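Local coordinates for bifunctional thiamine biosynthesis protein ThiDN (Methanocaldococcus jannaschii DSM 2661, PDB 2PHP) that probably phosphorylates hydroxymethylpyrimidine and its phosphate and, through this C-terminal ThiN domain, condenses the resulting diphosphate with thiazole phosphate to form thiamine monophosphate, at residues 41-46 with 89-94; 144-149 with 171-176. All coordinates share one frame; numbering follows the deposited sequence.

Contact 1 (41-46 with 89-94)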
ATOM      1  N   LEU B  41     -16.491   4.740 -20.869  1.00 26.37           N
ATOM      2  CA  LEU B  41     -17.935   4.654 -20.958  1.00 26.23           C
ATOM      3  C   LEU B  41     -18.145   4.546 -22.470  1.00 27.04           C
ATOM      4  O   LEU B  41     -17.229   4.835 -23.257  1.00 26.72           O
ATOM      5  CB  LEU B  41     -18.568   5.949 -20.452  1.00 26.33           C
ATOM      6  CG  LEU B  41     -18.592   6.233 -18.952  1.00 26.44           C
ATOM      7  CD1 LEU B  41     -18.926   7.710 -18.722  1.00 26.54           C
ATOM      8  CD2 LEU B  41     -19.616   5.321 -18.275  1.00 27.71           C
ATOM      9  N   PRO B  42     -19.339   4.125 -22.905  1.00 26.39           N
ATOM     10  CA  PRO B  42     -19.551   4.029 -24.354  1.00 26.56           C
ATOM     11  C   PRO B  42     -19.437   5.427 -24.982  1.00 26.33           C
ATOM     12  O   PRO B  42     -19.781   6.420 -24.342  1.00 24.89           O
ATOM     13  CB  PRO B  42     -20.967   3.454 -24.454  1.00 26.54           C
ATOM     14  CG  PRO B  42     -21.091   2.647 -23.177  1.00 27.79           C
ATOM     15  CD  PRO B  42     -20.478   3.566 -22.158  1.00 26.48           C
ATOM     16  N   PHE B  43     -18.939   5.501 -26.217  1.00 25.80           N
ATOM     17  CA  PHE B  43     -18.788   6.776 -26.919  1.00 26.85           C
ATOM     18  C   PHE B  43     -18.124   7.843 -26.040  1.00 29.18           C
ATOM     19  O   PHE B  43     -18.684   8.921 -25.817  1.00 29.07           O
ATOM     20  CB  PHE B  43     -20.165   7.271 -27.388  1.00 29.38           C
ATOM     21  CG  PHE B  43     -20.878   6.295 -28.287  1.00 31.23           C
ATOM     22  CD1 PHE B  43     -20.460   6.108 -29.606  1.00 31.14           C
ATOM     23  CD2 PHE B  43     -21.904   5.495 -27.792  1.00 32.52           C
ATOM     24  CE1 PHE B  43     -21.049   5.137 -30.412  1.00 29.34           C
ATOM     25  CE2 PHE B  43     -22.496   4.521 -28.596  1.00 33.67           C
ATOM     26  CZ  PHE B  43     -22.061   4.343 -29.910  1.00 31.56           C
ATOM     27  N   PRO B  44     -16.910   7.562 -25.540  1.00 29.83           N
ATOM     28  CA  PRO B  44     -16.218   8.536 -24.686  1.00 30.61           C
ATOM     29  C   PRO B  44     -15.945   9.870 -25.384  1.00 32.94           C
ATOM     30  O   PRO B  44     -15.515   9.897 -26.537  1.00 33.21           O
ATOM     31  CB  PRO B  44     -14.936   7.802 -24.297  1.00 28.12           C
ATOM     32  CG  PRO B  44     -14.657   6.960 -25.517  1.00 28.14           C
ATOM     33  CD  PRO B  44     -16.038   6.411 -25.847  1.00 27.54           C
ATOM     34  N   LYS B  45     -16.201  10.968 -24.674  1.00 34.73           N
ATOM     35  CA  LYS B  45     -15.987  12.311 -25.210  1.00 37.24           C
ATOM     36  C   LYS B  45     -14.550  12.800 -25.043  1.00 35.94           C
ATOM     37  O   LYS B  45     -14.054  13.570 -25.861  1.00 36.34           O
ATOM     38  CB  LYS B  45     -16.955  13.297 -24.547  1.00 41.37           C
ATOM     39  CG  LYS B  45     -18.112  13.770 -25.448  1.00 48.85           C
ATOM     40  CD  LYS B  45     -18.954  12.618 -26.025  1.00 53.35           C
ATOM     41  CE  LYS B  45     -18.344  12.003 -27.292  1.00 56.13           C
ATOM     42  NZ  LYS B  45     -18.260  12.970 -28.431  1.00 58.27           N
ATOM     43  N   ASP B  46     -13.889  12.356 -23.979  1.00 34.98           N
ATOM     44  CA  ASP B  46     -12.501  12.731 -23.705  1.00 33.97           C
ATOM     45  C   ASP B  46     -11.943  11.812 -22.618  1.00 32.92           C
ATOM     46  O   ASP B  46     -12.673  10.975 -22.083  1.00 31.07           O
ATOM     47  CB  ASP B  46     -12.404  14.199 -23.261  1.00 35.87           C
ATOM     48  CG  ASP B  46     -13.287  14.510 -22.066  1.00 39.56           C
ATOM     49  OD1 ASP B  46     -13.329  13.686 -21.122  1.00 38.43           O
ATOM     50  OD2 ASP B  46     -13.934  15.583 -22.068  1.00 42.48           O
ATOM     51  N   PHE B  89     -13.223   3.416 -34.805  1.00 39.55           N
ATOM     52  CA  PHE B  89     -13.304   2.308 -35.750  1.00 38.81           C
ATOM     53  C   PHE B  89     -14.328   1.282 -35.290  1.00 38.91           C
ATOM     54  O   PHE B  89     -15.023   0.682 -36.107  1.00 39.83           O
ATOM     55  CB  PHE B  89     -11.935   1.649 -35.901  1.00 39.70           C
ATOM     56  CG  PHE B  89     -10.938   2.505 -36.614  1.00 40.42           C
ATOM     57  CD1 PHE B  89     -10.685   2.315 -37.967  1.00 40.44           C
ATOM     58  CD2 PHE B  89     -10.287   3.535 -35.943  1.00 40.21           C
ATOM     59  CE1 PHE B  89      -9.794   3.142 -38.648  1.00 41.93           C
ATOM     60  CE2 PHE B  89      -9.399   4.367 -36.608  1.00 42.13           C
ATOM     61  CZ  PHE B  89      -9.150   4.171 -37.968  1.00 42.88           C
ATOM     62  N   ASN B  90     -14.422   1.087 -33.978  1.00 36.94           N
ATOM     63  CA  ASN B  90     -15.376   0.145 -33.406  1.00 35.70           C
ATOM     64  C   ASN B  90     -15.776   0.669 -32.024  1.00 36.83           C
ATOM     65  O   ASN B  90     -15.055   0.476 -31.045  1.00 36.97           O
ATOM     66  CB  ASN B  90     -14.742  -1.246 -33.284  1.00 33.47           C
ATOM     67  CG  ASN B  90     -15.693  -2.272 -32.686  1.00 34.99           C
ATOM     68  OD1 ASN B  90     -16.814  -1.940 -32.312  1.00 35.02           O
ATOM     69  ND2 ASN B  90     -15.246  -3.523 -32.592  1.00 33.17           N
ATOM     70  N   PRO B  91     -16.944   1.323 -31.925  1.00 36.94           N
ATOM     71  CA  PRO B  91     -17.410   1.868 -30.647  1.00 36.11           C
ATOM     72  C   PRO B  91     -17.587   0.822 -29.550  1.00 35.50           C
ATOM     73  O   PRO B  91     -17.799   1.175 -28.394  1.00 36.92           O
ATOM     74  CB  PRO B  91     -18.720   2.557 -31.024  1.00 36.49           C
ATOM     75  CG  PRO B  91     -19.239   1.682 -32.115  1.00 38.50           C
ATOM     76  CD  PRO B  91     -17.997   1.434 -32.951  1.00 37.24           C
ATOM     77  N   GLU B  92     -17.496  -0.456 -29.908  1.00 32.41           N
ATOM     78  CA  GLU B  92     -17.633  -1.528 -28.927  1.00 33.06           C
ATOM     79  C   GLU B  92     -16.363  -1.675 -28.088  1.00 30.54           C
ATOM     80  O   GLU B  92     -16.387  -2.266 -27.014  1.00 29.80           O
ATOM     81  CB  GLU B  92     -17.918  -2.869 -29.615  1.00 38.07           C
ATOM     82  CG  GLU B  92     -19.388  -3.237 -29.750  1.00 46.76           C
ATOM     83  CD  GLU B  92     -19.579  -4.672 -30.234  1.00 51.57           C
ATOM     84  OE1 GLU B  92     -20.739  -5.126 -30.289  1.00 55.50           O
ATOM     85  OE2 GLU B  92     -18.576  -5.348 -30.560  1.00 54.95           O
ATOM     86  N   ILE B  93     -15.254  -1.150 -28.588  1.00 28.49           N
ATOM     87  CA  ILE B  93     -13.976  -1.240 -27.879  1.00 29.14           C
ATOM     88  C   ILE B  93     -13.844  -0.129 -26.824  1.00 28.44           C
ATOM     89  O   ILE B  93     -13.689   1.040 -27.162  1.00 28.76           O
ATOM     90  CB  ILE B  93     -12.812  -1.162 -28.889  1.00 28.50           C
ATOM     91  CG1 ILE B  93     -12.902  -2.345 -29.858  1.00 30.99           C
ATOM     92  CG2 ILE B  93     -11.467  -1.175 -28.165  1.00 27.80           C
ATOM     93  CD1 ILE B  93     -12.765  -3.714 -29.181  1.00 34.05           C
ATOM     94  N   ARG B  94     -13.907  -0.509 -25.548  1.00 27.84           N
ATOM     95  CA  ARG B  94     -13.813   0.457 -24.450  1.00 27.79           C
ATOM     96  C   ARG B  94     -12.634   0.239 -23.490  1.00 28.42           C
ATOM     97  O   ARG B  94     -12.465   1.010 -22.548  1.00 28.04           O
ATOM     98  CB  ARG B  94     -15.115   0.445 -23.632  1.00 27.10           C
ATOM     99  CG  ARG B  94     -16.366   0.700 -24.455  1.00 24.15           C
ATOM    100  CD  ARG B  94     -17.633   0.661 -23.609  1.00 26.33           C
ATOM    101  NE  ARG B  94     -17.922  -0.665 -23.055  1.00 27.32           N
ATOM    102  CZ  ARG B  94     -17.682  -1.022 -21.797  1.00 26.45           C
ATOM    103  NH1 ARG B  94     -17.151  -0.152 -20.954  1.00 29.54           N
ATOM    104  NH2 ARG B  94     -17.969  -2.253 -21.382  1.00 26.72           N
TER
HETATM  105  O   HOH W   1     -17.043   3.737 -27.487  1.00 32.46           O
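Arg94 and Pro42 lie side by side where two loops of the ThiN domain meet, next to the neighbouring strands 37-40 and 95-100. Segment 89-94 is shaped by a type I beta turn from Asn90 to Ile93, closed by Ile93 N to Asn90 O at 3.0 Å. An Asx turn reinforces it, with Asn90 OD1 taking Glu92 N at 2.9 Å from 50° out of the carbonyl plane. From this turn the Arg94 side chain, which also packs on Val11 and Asp166, sets out toward 41-46. CB and CG make no close approach to that segment. CD is the atom that touches, 3.9 Å from Pro42 N and 4.0 Å from Pro42 CG. The bend at chi3 (-66°) then swings the guanidinium off the proline, and NH1 ends on Ser40 O and in a salt bridge to Glu39. Farther along, the exposed Phe43 ring meets Pro91 obliquely, its CE1 3.5 Å from Pro91 CB. Polar contact between the two backbones runs through one water, which accepts from Phe43 N at 2.9 Å and donates to Pro91 O at 2.8 Å.

Contact 2 (144-149 with 171-176)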
ATOM      1  N   VAL B 144     -10.396  -2.628 -35.565  1.00 37.24           N
ATOM      2  CA  VAL B 144      -9.667  -2.651 -34.298  1.00 34.21           C
ATOM      3  C   VAL B 144      -9.210  -4.077 -34.020  1.00 34.08           C
ATOM      4  O   VAL B 144     -10.026  -4.984 -33.887  1.00 33.95           O
ATOM      5  CB  VAL B 144     -10.563  -2.170 -33.133  1.00 32.04           C
ATOM      6  CG1 VAL B 144      -9.796  -2.242 -31.822  1.00 30.28           C
ATOM      7  CG2 VAL B 144     -11.042  -0.752 -33.404  1.00 28.86           C
ATOM      8  N   PRO B 145      -7.890  -4.298 -33.951  1.00 33.47           N
ATOM      9  CA  PRO B 145      -7.376  -5.643 -33.689  1.00 33.98           C
ATOM     10  C   PRO B 145      -7.341  -5.945 -32.196  1.00 34.57           C
ATOM     11  O   PRO B 145      -7.768  -5.126 -31.384  1.00 34.67           O
ATOM     12  CB  PRO B 145      -5.978  -5.592 -34.292  1.00 33.11           C
ATOM     13  CG  PRO B 145      -5.548  -4.183 -33.965  1.00 31.69           C
ATOM     14  CD  PRO B 145      -6.795  -3.369 -34.290  1.00 33.33           C
ATOM     15  N   ASP B 146      -6.839  -7.126 -31.848  1.00 34.42           N
ATOM     16  CA  ASP B 146      -6.718  -7.521 -30.451  1.00 34.75           C
ATOM     17  C   ASP B 146      -5.454  -6.882 -29.894  1.00 34.50           C
ATOM     18  O   ASP B 146      -5.363  -6.578 -28.706  1.00 34.97           O
ATOM     19  CB  ASP B 146      -6.562  -9.034 -30.329  1.00 35.19           C
ATOM     20  CG  ASP B 146      -7.783  -9.788 -30.798  1.00 37.51           C
ATOM     21  OD1 ASP B 146      -8.839  -9.667 -30.146  1.00 36.33           O
ATOM     22  OD2 ASP B 146      -7.677 -10.498 -31.816  1.00 38.82           O
ATOM     23  N   ILE B 147      -4.480  -6.677 -30.774  1.00 33.36           N
ATOM     24  CA  ILE B 147      -3.195  -6.135 -30.372  1.00 31.55           C
ATOM     25  C   ILE B 147      -2.637  -5.074 -31.306  1.00 32.26           C
ATOM     26  O   ILE B 147      -2.701  -5.200 -32.532  1.00 32.20           O
ATOM     27  CB  ILE B 147      -2.152  -7.274 -30.274  1.00 31.92           C
ATOM     28  CG1 ILE B 147      -2.607  -8.311 -29.245  1.00 33.08           C
ATOM     29  CG2 ILE B 147      -0.792  -6.712 -29.941  1.00 29.78           C
ATOM     30  CD1 ILE B 147      -1.729  -9.547 -29.177  1.00 36.96           C
ATOM     31  N   ILE B 148      -2.092  -4.027 -30.699  1.00 29.63           N
ATOM     32  CA  ILE B 148      -1.451  -2.949 -31.418  1.00 29.91           C
ATOM     33  C   ILE B 148      -0.108  -2.818 -30.709  1.00 31.39           C
ATOM     34  O   ILE B 148      -0.045  -2.516 -29.515  1.00 30.60           O
ATOM     35  CB  ILE B 148      -2.227  -1.620 -31.305  1.00 30.67           C
ATOM     36  CG1 ILE B 148      -3.558  -1.725 -32.054  1.00 30.03           C
ATOM     37  CG2 ILE B 148      -1.405  -0.489 -31.902  1.00 30.37           C
ATOM     38  CD1 ILE B 148      -4.342  -0.443 -32.080  1.00 32.53           C
ATOM     39  N   TYR B 149       0.969  -3.080 -31.434  1.00 32.20           N
ATOM     40  CA  TYR B 149       2.291  -2.995 -30.841  1.00 32.31           C
ATOM     41  C   TYR B 149       3.149  -2.091 -31.696  1.00 32.13           C
ATOM     42  O   TYR B 149       2.752  -1.704 -32.786  1.00 33.01           O
ATOM     43  CB  TYR B 149       2.914  -4.395 -30.763  1.00 34.54           C
ATOM     44  CG  TYR B 149       3.471  -4.924 -32.076  1.00 36.69           C
ATOM     45  CD1 TYR B 149       4.747  -4.559 -32.514  1.00 38.37           C
ATOM     46  CD2 TYR B 149       2.728  -5.796 -32.875  1.00 38.51           C
ATOM     47  CE1 TYR B 149       5.271  -5.053 -33.710  1.00 37.93           C
ATOM     48  CE2 TYR B 149       3.243  -6.294 -34.074  1.00 37.37           C
ATOM     49  CZ  TYR B 149       4.514  -5.919 -34.485  1.00 39.48           C
ATOM     50  OH  TYR B 149       5.026  -6.411 -35.666  1.00 38.88           O
ATOM     51  N   VAL B 171      -8.082  -8.481 -19.771  1.00 29.33           N
ATOM     52  CA  VAL B 171      -7.293  -9.285 -18.847  1.00 31.57           C
ATOM     53  C   VAL B 171      -7.296 -10.771 -19.212  1.00 33.71           C
ATOM     54  O   VAL B 171      -6.298 -11.471 -18.996  1.00 32.33           O
ATOM     55  CB  VAL B 171      -7.775  -9.079 -17.394  1.00 30.04           C
ATOM     56  CG1 VAL B 171      -7.252 -10.172 -16.493  1.00 33.08           C
ATOM     57  CG2 VAL B 171      -7.268  -7.735 -16.894  1.00 31.89           C
ATOM     58  N   LYS B 172      -8.400 -11.252 -19.776  1.00 34.39           N
ATOM     59  CA  LYS B 172      -8.471 -12.654 -20.186  1.00 34.54           C
ATOM     60  C   LYS B 172      -7.489 -12.882 -21.338  1.00 33.67           C
ATOM     61  O   LYS B 172      -6.769 -13.879 -21.341  1.00 32.44           O
ATOM     62  CB  LYS B 172      -9.897 -13.022 -20.613  1.00 37.01           C
ATOM     63  CG  LYS B 172     -10.913 -13.010 -19.468  1.00 40.52           C
ATOM     64  CD  LYS B 172     -10.596 -14.060 -18.413  1.00 42.77           C
ATOM     65  CE  LYS B 172     -11.629 -14.046 -17.294  1.00 45.56           C
ATOM     66  NZ  LYS B 172     -13.017 -14.170 -17.835  1.00 49.23           N
ATOM     67  N   LYS B 173      -7.450 -11.960 -22.303  1.00 31.78           N
ATOM     68  CA  LYS B 173      -6.519 -12.079 -23.429  1.00 31.81           C
ATOM     69  C   LYS B 173      -5.078 -12.049 -22.916  1.00 31.75           C
ATOM     70  O   LYS B 173      -4.237 -12.855 -23.340  1.00 30.57           O
ATOM     71  CB  LYS B 173      -6.715 -10.937 -24.437  1.00 31.92           C
ATOM     72  CG  LYS B 173      -8.049 -10.962 -25.165  1.00 32.91           C
ATOM     73  CD  LYS B 173      -8.163  -9.810 -26.161  1.00 31.74           C
ATOM     74  CE  LYS B 173      -9.592  -9.641 -26.659  1.00 30.71           C
ATOM     75  NZ  LYS B 173      -9.691  -8.530 -27.644  1.00 31.85           N
ATOM     76  N   VAL B 174      -4.801 -11.108 -22.010  1.00 29.62           N
ATOM     77  CA  VAL B 174      -3.469 -10.965 -21.422  1.00 29.07           C
ATOM     78  C   VAL B 174      -3.015 -12.251 -20.731  1.00 30.38           C
ATOM     79  O   VAL B 174      -1.839 -12.606 -20.783  1.00 30.09           O
ATOM     80  CB  VAL B 174      -3.422  -9.806 -20.391  1.00 27.10           C
ATOM     81  CG1 VAL B 174      -2.146  -9.901 -19.555  1.00 26.42           C
ATOM     82  CG2 VAL B 174      -3.479  -8.458 -21.113  1.00 25.18           C
ATOM     83  N   GLU B 175      -3.943 -12.945 -20.079  1.00 31.07           N
ATOM     84  CA  GLU B 175      -3.604 -14.192 -19.403  1.00 32.97           C
ATOM     85  C   GLU B 175      -3.157 -15.238 -20.425  1.00 32.92           C
ATOM     86  O   GLU B 175      -2.216 -15.989 -20.190  1.00 31.83           O
ATOM     87  CB  GLU B 175      -4.808 -14.714 -18.622  1.00 35.06           C
ATOM     88  CG  GLU B 175      -4.610 -16.086 -17.989  1.00 39.23           C
ATOM     89  CD  GLU B 175      -5.829 -16.528 -17.208  1.00 41.63           C
ATOM     90  OE1 GLU B 175      -6.949 -16.393 -17.743  1.00 44.55           O
ATOM     91  OE2 GLU B 175      -5.673 -17.012 -16.067  1.00 43.10           O
ATOM     92  N   VAL B 176      -3.840 -15.281 -21.562  1.00 33.39           N
ATOM     93  CA  VAL B 176      -3.494 -16.227 -22.613  1.00 34.92           C
ATOM     94  C   VAL B 176      -2.078 -15.913 -23.093  1.00 34.81           C
ATOM     95  O   VAL B 176      -1.241 -16.812 -23.220  1.00 34.40           O
ATOM     96  CB  VAL B 176      -4.483 -16.120 -23.805  1.00 35.31           C
ATOM     97  CG1 VAL B 176      -4.016 -17.000 -24.960  1.00 35.80           C
ATOM     98  CG2 VAL B 176      -5.882 -16.530 -23.353  1.00 36.08           C
TER
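Lys173 reaches from helix 167-185 to Asp146, just ahead of strand 147-150, and a single salt bridge makes up the whole direct contact. The evidence lies in the distances: Lys173 NZ is 2.9 Å from Asp146 OD1, while the nearest CA atoms, those of Asp146 and Lys173, are 8.4 Å apart. The outstretched lysine spans that gap. Its chain is extended beyond CG (chi2 -179°), bringing CE to 3.6 Å from Asp146 OD1. The two side chains cross at about a right angle, and the ammonium meets OD1 on the anti lone pair, away from OD2.

Close approach is confined to this tip, where 85 Å² is buried over both sides. Elsewhere the segments stand apart: the side chain of Val176, exposed on the helix, comes no closer than 8.9 Å to 144-149, and neither Asp146 nor Lys173 is fully buried. Strand 159-164, next to 147-150 in the mixed sheet, lies between: both Lys173 and Val174 touch Val162, so this stretch of helix packs on that strand.

Both ends of the bridge have second partners. Lys173 NZ also donates to Leu163 O, and Asp146 OD2 accepts from Ala114 N, just ahead of strand 115-117. With both carboxylate oxygens engaged, the rotation of the aspartate group should be restrained. The chemistry thus implies a polar junction joining helix 167-185, through Lys173, to Leu163 of strand 159-164 and to the start of strand 147-150, with the lysine's charge probably balanced by the carboxylate.

Both contacts are surface contacts, but contact 2 is centred about 7 Å from the centre of the chain and contact 1 about 14 Å. They share no secondary-structure element. Contact 1 joins two loops next to strands 37-40 and 95-100, whereas contact 2 ties the residue just ahead of strand 147-150 to helix 167-185; all three strands belong to the same mixed sheet. Their chemistry differs accordingly: apolar contacts, one of them aromatic, and a water bridge at the periphery, one charged pair nearer the middle. The centres lie about 17 Å apart, yet segments 89-94 and 144-149 touch through Val144, whose CG2 is 3.6 Å from Phe89 CB and whose CG1 is 3.7 Å from Ile93 CG1.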